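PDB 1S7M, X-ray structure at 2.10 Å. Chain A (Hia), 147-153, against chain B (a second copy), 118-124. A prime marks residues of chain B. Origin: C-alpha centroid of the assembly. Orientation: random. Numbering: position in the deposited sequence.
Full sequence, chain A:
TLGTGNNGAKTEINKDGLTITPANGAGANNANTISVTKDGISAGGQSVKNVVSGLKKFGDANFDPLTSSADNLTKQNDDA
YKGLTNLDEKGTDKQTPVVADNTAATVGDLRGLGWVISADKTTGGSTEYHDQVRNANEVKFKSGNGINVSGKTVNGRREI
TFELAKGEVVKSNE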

ATOM      1  N   ILE A 147     -35.268   4.457  -5.279  1.00 31.53           N
ATOM      2  CA  ILE A 147     -34.119   3.956  -6.032  1.00 30.75           C
ATOM      3  C   ILE A 147     -33.563   2.679  -5.426  1.00 29.79           C
ATOM      4  O   ILE A 147     -33.370   2.591  -4.218  1.00 29.09           O
ATOM      5  CB  ILE A 147     -33.005   5.013  -6.094  1.00 31.03           C
ATOM      6  CG1 ILE A 147     -33.550   6.302  -6.724  1.00 31.58           C
ATOM      7  CG2 ILE A 147     -31.833   4.486  -6.900  1.00 30.95           C
ATOM      8  CD1 ILE A 147     -32.498   7.412  -6.889  1.00 30.69           C
ATOM      9  N   ASN A 148     -33.340   1.670  -6.261  1.00 30.79           N
ATOM     10  CA  ASN A 148     -32.795   0.418  -5.754  1.00 31.94           C
ATOM     11  C   ASN A 148     -31.338   0.273  -6.145  1.00 29.16           C
ATOM     12  O   ASN A 148     -30.994   0.299  -7.318  1.00 27.84           O
ATOM     13  CB  ASN A 148     -33.599  -0.791  -6.247  1.00 35.31           C
ATOM     14  CG  ASN A 148     -34.913  -0.966  -5.488  1.00 39.39           C
ATOM     15  OD1 ASN A 148     -35.026  -0.590  -4.306  1.00 38.83           O
ATOM     16  ND2 ASN A 148     -35.912  -1.555  -6.158  1.00 40.58           N
ATOM     17  N   VAL A 149     -30.491   0.127  -5.138  1.00 27.85           N
ATOM     18  CA  VAL A 149     -29.054   0.015  -5.362  1.00 28.85           C
ATOM     19  C   VAL A 149     -28.559  -1.398  -5.045  1.00 26.88           C
ATOM     20  O   VAL A 149     -28.620  -1.839  -3.897  1.00 28.21           O
ATOM     21  CB  VAL A 149     -28.292   1.046  -4.479  1.00 26.29           C
ATOM     22  CG1 VAL A 149     -26.841   1.080  -4.861  1.00 26.53           C
ATOM     23  CG2 VAL A 149     -28.930   2.417  -4.622  1.00 27.40           C
ATOM     24  N   SER A 150     -28.052  -2.093  -6.062  1.00 26.78           N
ATOM     25  CA  SER A 150     -27.569  -3.471  -5.871  1.00 28.12           C
ATOM     26  C   SER A 150     -26.179  -3.717  -6.430  1.00 27.04           C
ATOM     27  O   SER A 150     -25.749  -3.038  -7.367  1.00 25.36           O
ATOM     28  CB  SER A 150     -28.540  -4.475  -6.521  1.00 25.34           C
ATOM     29  OG  SER A 150     -28.550  -4.305  -7.930  1.00 26.19           O
ATOM     30  N   GLY A 151     -25.499  -4.715  -5.863  1.00 29.03           N
ATOM     31  CA  GLY A 151     -24.150  -5.053  -6.307  1.00 31.39           C
ATOM     32  C   GLY A 151     -23.989  -6.499  -6.779  1.00 33.63           C
ATOM     33  O   GLY A 151     -24.837  -7.359  -6.505  1.00 32.99           O
ATOM     34  N   LYS A 152     -22.891  -6.762  -7.483  1.00 33.53           N
ATOM     35  CA  LYS A 152     -22.593  -8.095  -8.006  1.00 34.29           C
ATOM     36  C   LYS A 152     -21.220  -8.104  -8.685  1.00 32.18           C
ATOM     37  O   LYS A 152     -20.914  -7.215  -9.468  1.00 28.94           O
ATOM     38  CB  LYS A 152     -23.678  -8.492  -9.026  1.00 36.26           C
ATOM     39  CG  LYS A 152     -23.351  -9.697  -9.895  1.00 39.22           C
ATOM     40  CD  LYS A 152     -23.178 -10.959  -9.065  1.00 43.80           C
ATOM     41  CE  LYS A 152     -24.455 -11.794  -9.022  1.00 45.95           C
ATOM     42  NZ  LYS A 152     -24.834 -12.268 -10.383  1.00 47.19           N
ATOM     43  N   THR A 153     -20.393  -9.104  -8.392  1.00 32.05           N
ATOM     44  CA  THR A 153     -19.093  -9.177  -9.050  1.00 31.01           C
ATOM     45  C   THR A 153     -19.285  -9.931 -10.362  1.00 31.60           C
ATOM     46  O   THR A 153     -19.669 -11.085 -10.370  1.00 32.66           O
ATOM     47  CB  THR A 153     -18.058  -9.889  -8.175  1.00 30.22           C
ATOM     48  OG1 THR A 153     -17.919  -9.178  -6.932  1.00 30.71           O
ATOM     49  CG2 THR A 153     -16.703  -9.950  -8.889  1.00 27.44           C
TER
ATOM     50  N   SER B 118     -19.814  -2.668  -0.355  1.00 24.15           N
ATOM     51  CA  SER B 118     -21.068  -3.349  -0.068  1.00 26.63           C
ATOM     52  C   SER B 118     -22.327  -2.607  -0.519  1.00 29.48           C
ATOM     53  O   SER B 118     -22.315  -1.402  -0.848  1.00 27.31           O
ATOM     54  CB  SER B 118     -21.161  -3.617   1.429  1.00 26.48           C
ATOM     55  OG  SER B 118     -21.163  -2.396   2.148  1.00 29.26           O
ATOM     56  N   ALA B 119     -23.419  -3.359  -0.544  1.00 28.85           N
ATOM     57  CA  ALA B 119     -24.717  -2.840  -0.915  1.00 29.50           C
ATOM     58  C   ALA B 119     -25.718  -3.734  -0.165  1.00 33.37           C
ATOM     59  O   ALA B 119     -25.374  -4.853   0.245  1.00 32.88           O
ATOM     60  CB  ALA B 119     -24.904  -2.940  -2.423  1.00 26.93           C
ATOM     61  N   ASP B 120     -26.944  -3.259   0.031  1.00 36.09           N
ATOM     62  CA  ASP B 120     -27.922  -4.063   0.763  1.00 38.93           C
ATOM     63  C   ASP B 120     -28.677  -5.027  -0.120  1.00 38.66           C
ATOM     64  O   ASP B 120     -29.441  -5.838   0.367  1.00 40.31           O
ATOM     65  CB  ASP B 120     -28.903  -3.165   1.496  1.00 41.79           C
ATOM     66  CG  ASP B 120     -28.225  -2.331   2.556  1.00 45.51           C
ATOM     67  OD1 ASP B 120     -27.501  -2.912   3.399  1.00 47.47           O
ATOM     68  OD2 ASP B 120     -28.415  -1.097   2.545  1.00 48.45           O
ATOM     69  N   LYS B 121     -28.438  -4.933  -1.421  1.00 38.83           N
ATOM     70  CA  LYS B 121     -29.083  -5.789  -2.396  1.00 38.48           C
ATOM     71  C   LYS B 121     -28.054  -6.374  -3.353  1.00 37.79           C
ATOM     72  O   LYS B 121     -27.058  -5.728  -3.677  1.00 36.20           O
ATOM     73  CB  LYS B 121     -30.096  -4.986  -3.202  1.00 39.82           C
ATOM     74  CG  LYS B 121     -31.279  -4.476  -2.394  1.00 41.60           C
ATOM     75  CD  LYS B 121     -32.081  -3.426  -3.175  1.00 43.21           C
ATOM     76  CE  LYS B 121     -33.348  -3.013  -2.418  1.00 43.58           C
ATOM     77  NZ  LYS B 121     -34.346  -4.139  -2.392  1.00 45.78           N
ATOM     78  N   THR B 122     -28.304  -7.600  -3.801  1.00 37.44           N
ATOM     79  CA  THR B 122     -27.428  -8.255  -4.754  1.00 35.31           C
ATOM     80  C   THR B 122     -28.184  -8.235  -6.071  1.00 36.32           C
ATOM     81  O   THR B 122     -29.316  -8.715  -6.150  1.00 38.19           O
ATOM     82  CB  THR B 122     -27.132  -9.707  -4.354  1.00 35.26           C
ATOM     83  OG1 THR B 122     -26.324  -9.726  -3.169  1.00 35.64           O
ATOM     84  CG2 THR B 122     -26.402 -10.425  -5.479  1.00 32.77           C
ATOM     85  N   THR B 123     -27.567  -7.666  -7.099  1.00 35.58           N
ATOM     86  CA  THR B 123     -28.191  -7.555  -8.408  1.00 36.46           C
ATOM     87  C   THR B 123     -28.690  -8.912  -8.910  1.00 40.19           C
ATOM     88  O   THR B 123     -27.907  -9.857  -9.077  1.00 39.31           O
ATOM     89  CB  THR B 123     -27.196  -6.976  -9.437  1.00 35.69           C
ATOM     90  OG1 THR B 123     -26.547  -5.823  -8.874  1.00 34.76           O
ATOM     91  CG2 THR B 123     -27.921  -6.588 -10.728  1.00 31.82           C
ATOM     92  N   GLY B 124     -29.997  -8.999  -9.151  1.00 41.81           N
ATOM     93  CA  GLY B 124     -30.581 -10.239  -9.635  1.00 42.00           C
ATOM     94  C   GLY B 124     -30.624 -11.331  -8.587  1.00 41.78           C
ATOM     95  O   GLY B 124     -30.973 -12.471  -8.884  1.00 45.25           O
TER
HETATM   96  O   HOH W   1     -27.937  -1.114  -1.440  1.00 30.78           O

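Three direct hydrogen bonds hold this contact, and all of them gather around Ser150 and Gly151. Two are backbone bonds made by one residue: Gly151 N donates to Lys121′ O at 2.9 Å, and Gly151 O accepts from Thr123′ N at 2.8 Å, with N-H...O angles of 161° and 156°. A single residue that reaches the carbonyl of one neighbour and the amide two positions further on is the signature of parallel pairing, and here it places Gly151 beside Thr122′, CA to CA 4.8 Å. Both bonds are short and fairly straight, and together they define a parallel register in the main chain.

The third bond joins two hydroxyls, Ser150 OG and Thr123′ OG1, 2.7 Å apart; either could be the donor. Ser150 in its p rotamer and Thr123′ in its m rotamer bring these short side chains together just where Thr123′ also gives its amide to Gly151. Thr123′ is thus tied by both backbone and side chain.

Below these bonds in strength lie two CA-H...O contacts, from Ser150 CA to Lys121′ O (3.2 Å) and from Thr122′ CA to Gly151 O (3.3 Å). Each uses a carbonyl already engaged by an amide, as often happens when strands lie close. Toward Val149 the direct ladder gives way to solvent: water 1 donates to Val149 O at 2.7 Å and accepts from Asp120′ N at 2.8 Å, so a backbone donor and a backbone acceptor are satisfied across a gap that the strands do not close themselves.

The packing is modest, 426 Å² summed over both sides, with Thr123′, Lys121′ and Ser150 the most covered residues. Ala119′ points its CB toward the partner strand and rests 3.9 Å from Gly151 N. Gly151 has no side chain; an ideal CB there would lie 3.7 Å from Ala119′ CB, an ordinary contact distance, so this distance does not explain the glycine.

Ser150 and Lys121′ share a face of the sheet, their CB atoms 3.7 Å apart. From there the largely extended Lys121′ chain runs along the other strand to bring its CE within 3.5 Å of Asn148 OD1, a contact of the lysine's methylene rather than a bond from its amine. At the other end, Lys152 points toward the partner and sets its CB 3.9 Å from Thr123′ CB. The rule is economical: backbone bonds define the register, one hydroxyl pair reinforces it, and lysine methylenes cover the margins.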